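Local coordinates for protein Cif (Cell cycle inhibiting factor) (Escherichia coli, PDB 3EFY) that deamidates a glutamine of host NEDD8 through this catalytic C-terminal part, switching off cullin-RING ubiquitin ligases and inhibiting the host cell cycle, at residues H66-D71 with A82-D88; E91-R95 with M145-I151; F27-F31 with F161-E165; M49-S54 with K74-R80. One frame throughout, in Å; residues are numbered along the deposited sequence.

Interaction 1 of 4, residues H66-D71 with A82-D88; sequences HAYIVD and AFLYQSD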
# COMPACT_ATOMS: atom_id res chain seq x y z
N HIS A 66 -13.30 -0.05 -18.47
CA HIS A 66 -12.84 0.84 -17.46
C HIS A 66 -13.01 0.16 -16.07
O HIS A 66 -13.83 -0.72 -15.96
CB HIS A 66 -13.72 2.09 -17.54
CG HIS A 66 -13.27 3.19 -16.67
ND1 HIS A 66 -11.93 3.43 -16.43
CD2 HIS A 66 -13.95 4.14 -15.97
CE1 HIS A 66 -11.83 4.43 -15.58
NE2 HIS A 66 -13.03 4.91 -15.33
N ALA A 67 -12.12 0.45 -15.16
CA ALA A 67 -12.27 0.00 -13.76
C ALA A 67 -12.29 1.19 -12.81
O ALA A 67 -11.65 2.21 -13.05
CB ALA A 67 -11.11 -0.95 -13.38
N TYR A 68 -12.99 1.05 -11.68
CA TYR A 68 -13.18 2.18 -10.78
C TYR A 68 -13.76 1.69 -9.44
O TYR A 68 -14.15 0.54 -9.36
CB TYR A 68 -14.09 3.26 -11.42
CG TYR A 68 -15.31 2.77 -12.07
CD1 TYR A 68 -16.52 2.65 -11.37
CD2 TYR A 68 -15.34 2.32 -13.42
CE1 TYR A 68 -17.68 2.19 -12.01
CE2 TYR A 68 -16.45 1.84 -13.99
CZ TYR A 68 -17.64 1.74 -13.30
OH TYR A 68 -18.77 1.27 -13.96
N ILE A 69 -13.80 2.58 -8.46
CA ILE A 69 -14.21 2.22 -7.07
C ILE A 69 -15.48 3.00 -6.72
O ILE A 69 -15.54 4.20 -6.98
CB ILE A 69 -13.14 2.58 -6.09
CG1 ILE A 69 -11.78 1.90 -6.37
CG2 ILE A 69 -13.61 2.22 -4.66
CD1 ILE A 69 -11.87 0.39 -6.47
N VAL A 70 -16.45 2.34 -6.08
CA VAL A 70 -17.62 2.99 -5.50
C VAL A 70 -17.55 2.76 -4.00
O VAL A 70 -17.43 1.61 -3.54
CB VAL A 70 -18.88 2.46 -6.06
CG1 VAL A 70 -20.11 3.16 -5.39
CG2 VAL A 70 -18.94 2.67 -7.58
N ASP A 71 -17.49 3.87 -3.27
CA ASP A 71 -17.35 3.89 -1.80
C ASP A 71 -18.79 4.15 -1.30
O ASP A 71 -19.40 5.19 -1.66
CB ASP A 71 -16.35 4.97 -1.42
CG ASP A 71 -16.20 5.21 0.09
OD1 ASP A 71 -16.91 4.55 0.88
OD2 ASP A 71 -15.36 6.06 0.47
N ALA A 82 -23.04 7.67 -2.25
CA ALA A 82 -21.81 6.95 -2.54
C ALA A 82 -20.80 7.94 -3.12
O ALA A 82 -21.18 9.05 -3.49
CB ALA A 82 -22.12 5.84 -3.54
N PHE A 83 -19.54 7.51 -3.25
CA PHE A 83 -18.51 8.31 -3.88
C PHE A 83 -17.88 7.43 -4.95
O PHE A 83 -17.76 6.21 -4.77
CB PHE A 83 -17.49 8.75 -2.87
CG PHE A 83 -18.07 9.67 -1.81
CD1 PHE A 83 -17.99 11.04 -1.96
CD2 PHE A 83 -18.67 9.15 -0.67
CE1 PHE A 83 -18.51 11.90 -0.99
CE2 PHE A 83 -19.21 10.02 0.30
CZ PHE A 83 -19.12 11.38 0.12
N LEU A 84 -17.46 8.04 -6.03
CA LEU A 84 -16.78 7.31 -7.14
C LEU A 84 -15.34 7.81 -7.25
O LEU A 84 -15.10 9.00 -7.35
CB LEU A 84 -17.51 7.56 -8.44
CG LEU A 84 -17.17 6.58 -9.59
CD1 LEU A 84 -18.45 6.29 -10.44
CD2 LEU A 84 -16.12 7.24 -10.31
N TYR A 85 -14.38 6.87 -7.28
CA TYR A 85 -12.97 7.15 -7.39
C TYR A 85 -12.44 6.42 -8.65
O TYR A 85 -12.75 5.27 -8.89
CB TYR A 85 -12.13 6.70 -6.19
CG TYR A 85 -12.76 7.04 -4.84
CD1 TYR A 85 -13.26 8.29 -4.59
CD2 TYR A 85 -12.86 6.06 -3.85
CE1 TYR A 85 -13.83 8.60 -3.33
CE2 TYR A 85 -13.42 6.37 -2.62
CZ TYR A 85 -13.93 7.62 -2.39
OH TYR A 85 -14.55 7.93 -1.16
N GLN A 86 -11.58 7.09 -9.42
CA GLN A 86 -11.10 6.53 -10.69
C GLN A 86 -9.88 7.28 -11.19
O GLN A 86 -9.66 8.45 -10.82
CB GLN A 86 -12.19 6.58 -11.76
CG GLN A 86 -12.73 8.03 -12.03
CD GLN A 86 -13.54 8.20 -13.28
OE1 GLN A 86 -13.55 7.35 -14.20
NE2 GLN A 86 -14.21 9.34 -13.36
N SER A 87 -9.15 6.63 -12.08
CA SER A 87 -8.26 7.31 -13.04
C SER A 87 -8.53 6.71 -14.41
O SER A 87 -9.18 5.69 -14.50
CB SER A 87 -6.77 7.16 -12.68
OG SER A 87 -6.30 5.85 -12.92
N ASP A 88 -7.98 7.30 -15.49
CA ASP A 88 -8.28 6.77 -16.82
C ASP A 88 -7.12 7.19 -17.75
O ASP A 88 -6.70 8.35 -17.72
CB ASP A 88 -9.60 7.36 -17.27
CG ASP A 88 -10.27 6.61 -18.38
OD1 ASP A 88 -9.62 6.14 -19.36
OD2 ASP A 88 -11.51 6.59 -18.33
O HOH W 1 -10.36 3.40 -18.72
O HOH W 2 -9.70 3.65 -11.62
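The shortest polar bond here runs from Tyr-85 OH to Asp-71 OD2, 2.6 Å, and reaches the oxygen from its anti side, slightly out of the carboxylate plane. Asp-71 CG stands anti to the backbone N (chi1 174°), which brings the carboxylate to the phenol, while its CB lies 3.5 Å from Tyr-85 CE2. Asp-71 OD1 is taken by Tyr-166 OH, so two tyrosines hold this buried carboxylate. On the same face Ile-69 CG2 touches Tyr-85 CD2, and Phe-21 of helix 10-22 packs on both Asp-71 and Tyr-85. The backbones are joined by two hydrogen-bonded pairs, Ile-69 with Tyr-85 and Asp-71 with Phe-83, each bonded in both directions. Val-70 and Leu-84 form the non-hydrogen-bonded pair between them, on the other face, where Val-70 CG1 meets Ala-82 CB at 3.8 Å.

From Tyr-68 back toward His-66 the chains diverge, and water 2 bridges Ala-67 O and Ser-87 N. Side chains close the widening gap. His-66 NE2 donates to Gln-86 OE1 at 2.7 Å, nearly straight (164°), with the oxygen close to the imidazole plane. His-66 CE1 has Ser-87 O at its edge, 3.1 Å away, whereas Asp-88 OD2, while bonded to Thr-94 OG1, sits over one ring face, toward the rim. Gln-86 NE2 bonds Phe-137 O, which fixes the turn of the amide. With Cys-10 beside His-66, this antiparallel hairpin supplies two members of a Cys-His-Gln active site, consistent with the papain-like clan of cysteine enzymes.

Interaction 2 of 4, residues E91-R95 with M145-I151; sequences EGVTR and MLRKENI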
# COMPACT_ATOMS: atom_id res chain seq x y z
N GLU A 91 -7.77 5.70 -23.47
CA GLU A 91 -7.67 4.90 -24.71
C GLU A 91 -9.03 4.49 -25.23
O GLU A 91 -9.13 4.11 -26.40
CB GLU A 91 -6.79 3.68 -24.44
CG GLU A 91 -5.43 4.04 -23.98
CD GLU A 91 -4.67 2.89 -23.32
OE1 GLU A 91 -5.20 2.21 -22.37
OE2 GLU A 91 -3.51 2.70 -23.74
N GLY A 92 -10.08 4.61 -24.38
CA GLY A 92 -11.39 4.03 -24.64
C GLY A 92 -12.53 5.03 -24.78
O GLY A 92 -12.41 6.01 -25.49
N VAL A 93 -13.66 4.74 -24.12
CA VAL A 93 -14.85 5.62 -24.23
C VAL A 93 -14.62 6.97 -23.58
O VAL A 93 -14.95 8.04 -24.14
CB VAL A 93 -16.13 4.97 -23.61
CG1 VAL A 93 -17.32 5.91 -23.65
CG2 VAL A 93 -16.47 3.64 -24.34
N THR A 94 -14.08 6.95 -22.37
CA THR A 94 -13.86 8.14 -21.59
C THR A 94 -12.46 8.68 -21.84
O THR A 94 -11.53 7.95 -22.21
CB THR A 94 -14.07 7.75 -20.08
OG1 THR A 94 -13.51 6.44 -19.89
CG2 THR A 94 -15.50 7.73 -19.75
N ARG A 95 -12.27 9.97 -21.63
CA ARG A 95 -11.00 10.61 -21.86
C ARG A 95 -10.00 10.45 -20.73
O ARG A 95 -10.36 10.02 -19.60
CB ARG A 95 -11.22 12.08 -22.18
CG ARG A 95 -11.72 12.90 -21.03
CD ARG A 95 -11.70 14.37 -21.36
NE ARG A 95 -12.75 15.09 -20.69
CZ ARG A 95 -12.76 16.39 -20.44
NH1 ARG A 95 -11.74 17.18 -20.86
NH2 ARG A 95 -13.80 16.93 -19.82
N MET A 145 -16.82 14.88 -25.05
CA MET A 145 -15.50 14.28 -24.85
C MET A 145 -15.50 12.77 -24.92
O MET A 145 -14.41 12.16 -24.90
CB MET A 145 -14.86 14.74 -23.55
CG MET A 145 -14.60 16.21 -23.40
SD MET A 145 -13.30 16.60 -24.60
CE MET A 145 -14.29 17.42 -25.82
N LEU A 146 -16.67 12.14 -24.97
CA LEU A 146 -16.77 10.70 -25.00
C LEU A 146 -16.66 10.18 -26.40
O LEU A 146 -16.93 10.91 -27.37
CB LEU A 146 -18.09 10.22 -24.43
CG LEU A 146 -18.33 10.67 -22.99
CD1 LEU A 146 -19.72 10.13 -22.59
CD2 LEU A 146 -17.25 10.20 -21.98
N ARG A 147 -16.29 8.93 -26.50
CA ARG A 147 -16.24 8.23 -27.78
C ARG A 147 -17.09 6.96 -27.71
O ARG A 147 -16.60 5.89 -27.34
CB ARG A 147 -14.79 7.91 -28.12
CG ARG A 147 -13.97 9.17 -28.49
CD ARG A 147 -12.62 8.80 -29.02
NE ARG A 147 -11.88 9.99 -29.44
CZ ARG A 147 -10.62 9.96 -29.87
NH1 ARG A 147 -9.97 8.81 -29.97
NH2 ARG A 147 -10.03 11.08 -30.20
N LYS A 148 -18.35 7.08 -28.11
CA LYS A 148 -19.28 5.97 -28.03
C LYS A 148 -18.82 4.75 -28.82
O LYS A 148 -19.13 3.63 -28.43
CB LYS A 148 -20.68 6.38 -28.44
CG LYS A 148 -20.92 6.44 -29.93
CD LYS A 148 -22.44 6.53 -30.20
CE LYS A 148 -22.71 6.85 -31.66
NZ LYS A 148 -22.16 8.22 -31.98
N GLU A 149 -18.08 5.00 -29.92
CA GLU A 149 -17.45 3.96 -30.73
C GLU A 149 -16.62 2.93 -29.96
O GLU A 149 -16.43 1.80 -30.41
CB GLU A 149 -16.55 4.61 -31.86
CG GLU A 149 -15.36 5.55 -31.45
CD GLU A 149 -15.72 7.05 -31.39
OE1 GLU A 149 -16.90 7.34 -31.06
OE2 GLU A 149 -14.84 7.94 -31.72
N ASN A 150 -16.09 3.33 -28.81
CA ASN A 150 -15.24 2.45 -28.06
C ASN A 150 -15.95 1.60 -26.99
O ASN A 150 -15.30 0.81 -26.33
CB ASN A 150 -14.09 3.24 -27.47
CG ASN A 150 -13.21 3.83 -28.56
OD1 ASN A 150 -13.08 3.22 -29.64
ND2 ASN A 150 -12.65 5.00 -28.31
N ILE A 151 -17.26 1.71 -26.90
CA ILE A 151 -18.04 0.75 -26.09
C ILE A 151 -17.82 -0.67 -26.63
O ILE A 151 -17.83 -0.89 -27.87
CB ILE A 151 -19.52 1.14 -26.01
CG1 ILE A 151 -19.68 2.48 -25.31
CG2 ILE A 151 -20.34 0.04 -25.27
CD1 ILE A 151 -20.99 3.15 -25.50
O HOH W 3 -10.09 6.44 -27.80
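Two hydrogen bonds join Gly-92 and Val-93 to the 145-151 loop, and they differ in geometry. Arg-147 N donates to Val-93 O at 2.9 Å, in the carbonyl plane and on a lone pair; Leu-146 CA adds a CH...O contact to the same oxygen. Asn-150 ND2 donates to Gly-92 O at 3.0 Å, but it comes from above the carbonyl plane, although the oxygen itself lies near the plane of the amide. Asn-150 CB rests 3.6 Å from Gly-92 C, so CB and ND2 both lie against this peptide. Water 3 adds weak bonds to Glu-91 O, Gly-92 O and Arg-147 NH1.

Apolar packing centres on Val-93, whose two methyls divide the work. With CG1 anti to the backbone N (chi1 177°), CG2 is directed to the end of the 3-10 turn 148-150, where it meets Ile-151 N at 3.3 Å and Ile-151 CG1 at 3.5 Å. Val-93 CG1 has Leu-146 CB as its apolar partner, at 4.4 Å, and lies near Arg-147 O. Thr-94 CG2 and Leu-146 CD2 lie side by side, pointing the same way.

Arg-95 contributes a flat cation, its guanidinium covered on one face by Met-145 CG, 3.4 Å above its plane and over its centre. Its NE and NH2 make salt bridges to Asp-138 and Asp-140, which hold the flat group in place.

The two loops thus meet at the surface beside helix 130-137: Leu-146 packs on Leu-130 and Ile-133 of that helix, while Thr-94 touches Phe-137 at its end and bonds Asp-88, which follows strand 81-85.

Interaction 3 of 4, residues F27-F31 with F161-E165; sequences FSYCF and FQLFE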
# COMPACT_ATOMS: atom_id res chain seq x y z
N PHE A 27 -4.40 -9.05 6.84
CA PHE A 27 -5.12 -9.06 5.58
C PHE A 27 -4.44 -8.13 4.59
O PHE A 27 -4.26 -6.92 4.85
CB PHE A 27 -6.59 -8.64 5.69
CG PHE A 27 -7.29 -8.69 4.39
CD1 PHE A 27 -7.65 -9.90 3.82
CD2 PHE A 27 -7.52 -7.54 3.66
CE1 PHE A 27 -8.27 -9.96 2.58
CE2 PHE A 27 -8.14 -7.60 2.42
CZ PHE A 27 -8.52 -8.83 1.87
N SER A 28 -4.08 -8.70 3.45
CA SER A 28 -3.59 -7.92 2.33
C SER A 28 -4.42 -8.26 1.09
O SER A 28 -4.44 -9.40 0.61
CB SER A 28 -2.10 -8.17 2.03
OG SER A 28 -1.32 -7.74 3.12
N TYR A 29 -5.10 -7.26 0.57
CA TYR A 29 -5.90 -7.37 -0.64
C TYR A 29 -5.02 -7.77 -1.83
O TYR A 29 -3.94 -7.23 -2.00
CB TYR A 29 -6.56 -6.01 -0.93
CG TYR A 29 -7.30 -5.92 -2.24
CD1 TYR A 29 -8.61 -6.38 -2.35
CD2 TYR A 29 -6.68 -5.45 -3.38
CE1 TYR A 29 -9.30 -6.30 -3.57
CE2 TYR A 29 -7.35 -5.43 -4.59
CZ TYR A 29 -8.64 -5.85 -4.67
OH TYR A 29 -9.32 -5.80 -5.86
N CYS A 30 -5.50 -8.72 -2.63
CA CYS A 30 -4.82 -9.13 -3.83
C CYS A 30 -5.88 -9.39 -4.92
O CYS A 30 -6.54 -10.42 -4.93
CB CYS A 30 -3.98 -10.36 -3.53
SG CYS A 30 -3.04 -10.91 -4.97
N PHE A 31 -6.01 -8.43 -5.83
CA PHE A 31 -7.05 -8.44 -6.85
C PHE A 31 -7.28 -9.80 -7.50
O PHE A 31 -8.41 -10.26 -7.61
CB PHE A 31 -6.71 -7.40 -7.93
CG PHE A 31 -7.58 -7.49 -9.13
CD1 PHE A 31 -8.93 -7.13 -9.08
CD2 PHE A 31 -7.07 -7.97 -10.31
CE1 PHE A 31 -9.73 -7.23 -10.17
CE2 PHE A 31 -7.87 -8.06 -11.44
CZ PHE A 31 -9.21 -7.70 -11.37
N PHE A 161 -17.54 -7.60 -10.19
CA PHE A 161 -17.43 -6.77 -9.02
C PHE A 161 -16.70 -7.49 -7.91
O PHE A 161 -16.70 -8.72 -7.83
CB PHE A 161 -18.80 -6.42 -8.49
CG PHE A 161 -19.66 -5.67 -9.48
CD1 PHE A 161 -19.52 -4.29 -9.59
CD2 PHE A 161 -20.60 -6.33 -10.25
CE1 PHE A 161 -20.33 -3.58 -10.50
CE2 PHE A 161 -21.42 -5.63 -11.12
CZ PHE A 161 -21.26 -4.25 -11.25
N GLN A 162 -16.08 -6.71 -7.03
CA GLN A 162 -15.61 -7.21 -5.72
C GLN A 162 -16.16 -6.28 -4.65
O GLN A 162 -16.10 -5.04 -4.81
CB GLN A 162 -14.09 -7.25 -5.63
CG GLN A 162 -13.47 -8.15 -6.71
CD GLN A 162 -11.97 -8.17 -6.67
OE1 GLN A 162 -11.33 -7.49 -5.85
NE2 GLN A 162 -11.36 -8.99 -7.54
N LEU A 163 -16.74 -6.86 -3.59
CA LEU A 163 -17.42 -6.07 -2.57
C LEU A 163 -16.86 -6.43 -1.19
O LEU A 163 -16.88 -7.63 -0.81
CB LEU A 163 -18.89 -6.34 -2.60
CG LEU A 163 -19.81 -5.65 -1.62
CD1 LEU A 163 -19.72 -4.11 -1.75
CD2 LEU A 163 -21.25 -6.16 -1.84
N PHE A 164 -16.40 -5.45 -0.45
CA PHE A 164 -15.84 -5.66 0.87
C PHE A 164 -16.38 -4.65 1.89
O PHE A 164 -16.52 -3.46 1.58
CB PHE A 164 -14.32 -5.49 0.87
CG PHE A 164 -13.55 -6.54 0.12
CD1 PHE A 164 -13.40 -6.47 -1.25
CD2 PHE A 164 -12.87 -7.53 0.81
CE1 PHE A 164 -12.61 -7.40 -1.93
CE2 PHE A 164 -12.07 -8.46 0.11
CZ PHE A 164 -11.96 -8.37 -1.27
N GLU A 165 -16.60 -5.09 3.14
CA GLU A 165 -16.78 -4.14 4.22
C GLU A 165 -15.47 -3.46 4.58
O GLU A 165 -14.42 -4.10 4.51
CB GLU A 165 -17.37 -4.88 5.44
CG GLU A 165 -17.70 -3.94 6.59
CD GLU A 165 -18.24 -4.62 7.85
OE1 GLU A 165 -18.57 -5.85 7.79
OE2 GLU A 165 -18.32 -3.87 8.88
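Tyr-29 carries its ring anti to the backbone N (chi1 173°), leaning toward strand 159-166, and Gln-162 answers with a chain stretched straight beyond CG (chi2 178°), so that phenol and amide meet between chains whose nearest CA atoms, Phe-31 CA and Gln-162 CA, are 8.7 Å apart. Tyr-29 OH donates to Gln-162 OE1 at 2.6 Å, tilted moderately from the carbonyl plane, and the oxygen also lies 3.3 Å from Tyr-29 CE1, near the edge of the ring. The other end of the same amide is used too: Gln-162 NE2 donates to Phe-31 O at 3.2 Å, on a lone pair, with that oxygen close to the amide plane. Bonds at both OE1 and NE2 fix the rotation of this buried amide. Phe-31 CD1 adds a contact 3.4 Å from Gln-162 NE2, ring and amide being turned only modestly against each other.

Beside this polar cluster lies an aromatic pair. Tyr-29 points its edge at the face of Phe-164 in an offset edge-to-face stack, planes at 71° and centroids 5.8 Å apart, with Tyr-29 CE1 3.9 Å from Phe-164 CE1. Phe-27 CZ reaches Phe-164 CE2 from another direction, at 4.0 Å.

Met-18 of helix 10-22 touches both Tyr-29 and Phe-164. Ser-28 OG bonds Tyr-29 O of the second subunit, and Tyr-29 O bonds Ser-28 OG of that subunit. The arrangement is loop-to-strand packing: the connection between helices 10-22 and 39-47 is pinned by side chains to the central antiparallel sheet, at a strand that is outermost within this chain.

Interaction 4 of 4, residues M49-S54 with K74-R80; sequences MPECKS and KGENSCR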
# COMPACT_ATOMS: atom_id res chain seq x y z
N MET A 49 -28.14 -4.64 1.98
CA MET A 49 -26.92 -4.09 2.54
C MET A 49 -27.14 -3.38 3.86
O MET A 49 -27.97 -2.49 3.94
CB MET A 49 -26.28 -3.10 1.56
CG MET A 49 -25.01 -2.51 2.06
SD MET A 49 -24.11 -1.67 0.69
CE MET A 49 -23.24 -3.09 0.04
N PRO A 50 -26.41 -3.78 4.90
CA PRO A 50 -26.57 -3.10 6.20
C PRO A 50 -26.32 -1.60 6.11
O PRO A 50 -25.37 -1.16 5.43
CB PRO A 50 -25.53 -3.76 7.06
CG PRO A 50 -25.44 -5.13 6.50
CD PRO A 50 -25.54 -4.96 5.03
N GLU A 51 -27.17 -0.82 6.76
CA GLU A 51 -27.02 0.63 6.85
C GLU A 51 -25.94 1.06 7.83
O GLU A 51 -25.39 2.16 7.70
CB GLU A 51 -28.38 1.28 7.21
CG GLU A 51 -29.45 1.01 6.21
CD GLU A 51 -30.80 1.64 6.55
OE1 GLU A 51 -30.94 2.21 7.69
OE2 GLU A 51 -31.65 1.61 5.64
N CYS A 52 -25.62 0.21 8.82
CA CYS A 52 -24.70 0.48 9.89
C CYS A 52 -23.26 0.08 9.53
O CYS A 52 -22.37 0.13 10.39
CB CYS A 52 -25.10 -0.31 11.15
SG CYS A 52 -24.79 -2.12 11.03
N LYS A 53 -23.03 -0.30 8.26
CA LYS A 53 -21.67 -0.66 7.83
C LYS A 53 -21.34 0.12 6.56
O LYS A 53 -22.22 0.54 5.83
CB LYS A 53 -21.62 -2.15 7.55
CG LYS A 53 -21.80 -3.08 8.81
CD LYS A 53 -21.86 -4.52 8.35
CE LYS A 53 -22.34 -5.55 9.40
NZ LYS A 53 -22.45 -6.94 8.77
N SER A 54 -20.05 0.28 6.32
CA SER A 54 -19.53 0.90 5.11
C SER A 54 -18.87 -0.15 4.20
O SER A 54 -18.28 -1.11 4.69
CB SER A 54 -18.57 2.01 5.46
OG SER A 54 -17.59 1.59 6.36
N LYS A 74 -21.56 4.26 5.63
CA LYS A 74 -22.75 4.05 6.49
C LYS A 74 -23.83 5.05 6.08
O LYS A 74 -23.58 6.25 5.89
CB LYS A 74 -22.37 4.27 7.95
CG LYS A 74 -21.39 3.26 8.48
CD LYS A 74 -21.08 3.46 9.95
CE LYS A 74 -20.09 2.41 10.42
NZ LYS A 74 -19.65 2.63 11.86
N GLY A 75 -25.05 4.56 5.95
CA GLY A 75 -26.19 5.39 5.64
C GLY A 75 -27.45 4.61 5.33
O GLY A 75 -27.44 3.41 5.12
N GLU A 76 -28.58 5.31 5.35
CA GLU A 76 -29.86 4.67 5.05
C GLU A 76 -29.98 4.26 3.58
O GLU A 76 -29.45 4.95 2.70
CB GLU A 76 -31.05 5.58 5.48
CG GLU A 76 -31.05 5.81 7.01
CD GLU A 76 -31.91 7.01 7.51
OE1 GLU A 76 -32.85 7.42 6.83
OE2 GLU A 76 -31.65 7.51 8.63
N ASN A 77 -30.68 3.16 3.33
CA ASN A 77 -30.83 2.60 1.98
C ASN A 77 -31.80 3.33 1.08
O ASN A 77 -31.87 3.03 -0.12
CB ASN A 77 -31.18 1.11 2.00
CG ASN A 77 -29.98 0.22 2.33
OD1 ASN A 77 -30.10 -0.83 2.99
ND2 ASN A 77 -28.81 0.65 1.88
N SER A 78 -32.52 4.31 1.62
CA SER A 78 -33.26 5.27 0.78
C SER A 78 -32.36 6.39 0.28
O SER A 78 -31.86 7.18 1.07
CB SER A 78 -34.43 5.86 1.60
OG SER A 78 -35.33 4.82 1.85
N CYS A 79 -32.15 6.46 -1.03
CA CYS A 79 -31.23 7.46 -1.62
C CYS A 79 -29.87 7.48 -0.91
O CYS A 79 -29.30 8.55 -0.59
CB CYS A 79 -31.86 8.86 -1.64
SG CYS A 79 -33.40 8.92 -2.66
N ARG A 80 -29.33 6.28 -0.72
CA ARG A 80 -28.05 6.12 -0.07
C ARG A 80 -26.94 6.80 -0.86
O ARG A 80 -26.85 6.58 -2.07
CB ARG A 80 -27.71 4.65 0.06
CG ARG A 80 -26.59 4.42 1.03
CD ARG A 80 -26.56 3.02 1.57
NE ARG A 80 -25.46 2.79 2.48
CZ ARG A 80 -25.31 1.69 3.25
NH1 ARG A 80 -26.21 0.72 3.20
NH2 ARG A 80 -24.27 1.56 4.02
O HOH W 4 -22.09 1.50 13.03
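Glu-51 lies along the 75-77 backbone from CB to carboxylate. Its CB sits 3.1 Å from Gly-75 O, and CG stays close to that oxygen. CD passes Glu-76 CA at 3.5 Å, OE1 approaches Glu-76 CG, and at the tip OE2 accepts from Asn-77 N at 2.9 Å, in a nearly straight bond (169°) that arrives from above the carboxylate plane. The extended chain (chi2 180°) is what carries the carboxylate this far. The backbone of Glu-51 joins in as well, its O accepting from Gly-75 N at 3.0 Å.

Arg-80 ties the loops a second time. Its NH1 and NH2 both donate to Pro-50 O, at 3.0 and 3.3 Å, end-on and close to the guanidinium plane; the NH2 bond uses a lone pair, whereas NH1 comes from above the carbonyl plane. NH2 also bonds Pro-73 O, and Gly-75 O lies over the centre of one guanidinium face, an arrangement that probably suits the positive charge. Met-49 crosses Arg-80 at about a right angle, with CG 3.6 Å from NH1.

Lys-74, exposed, runs out past Cys-52 O, to which water 4 links its NZ. This is loop-to-loop packing at one end of the central sheet, joining the lead-in to strand 54-61 with the connection of the 66-72/81-85 beta hairpin.

Overall arrangement
Interactions 1 and 3 involve strands of the central antiparallel sheet; interaction 4 joins loops at its end, interaction 2 two surface loops. Interaction 1, an inner hairpin near the chain's centre, is about 15 Å from interaction 3 and 19 Å from interaction 4, centre to centre. Leu-163 and Glu-165 touch Met-49, Lys-53 and Ser-54, linking interactions 3 and 4. Interaction 2 lies about 33 Å from interaction 4, across the chain's centre, yet meets interaction 1 through Asp-88 and Thr-94. The sheet is thus tied at edge and end, its active-site side linked to surface loops. Along the chain, 27-31 and 161-165 bracket the rest; interactions 1 and 4 interleave and close before interaction 2 opens.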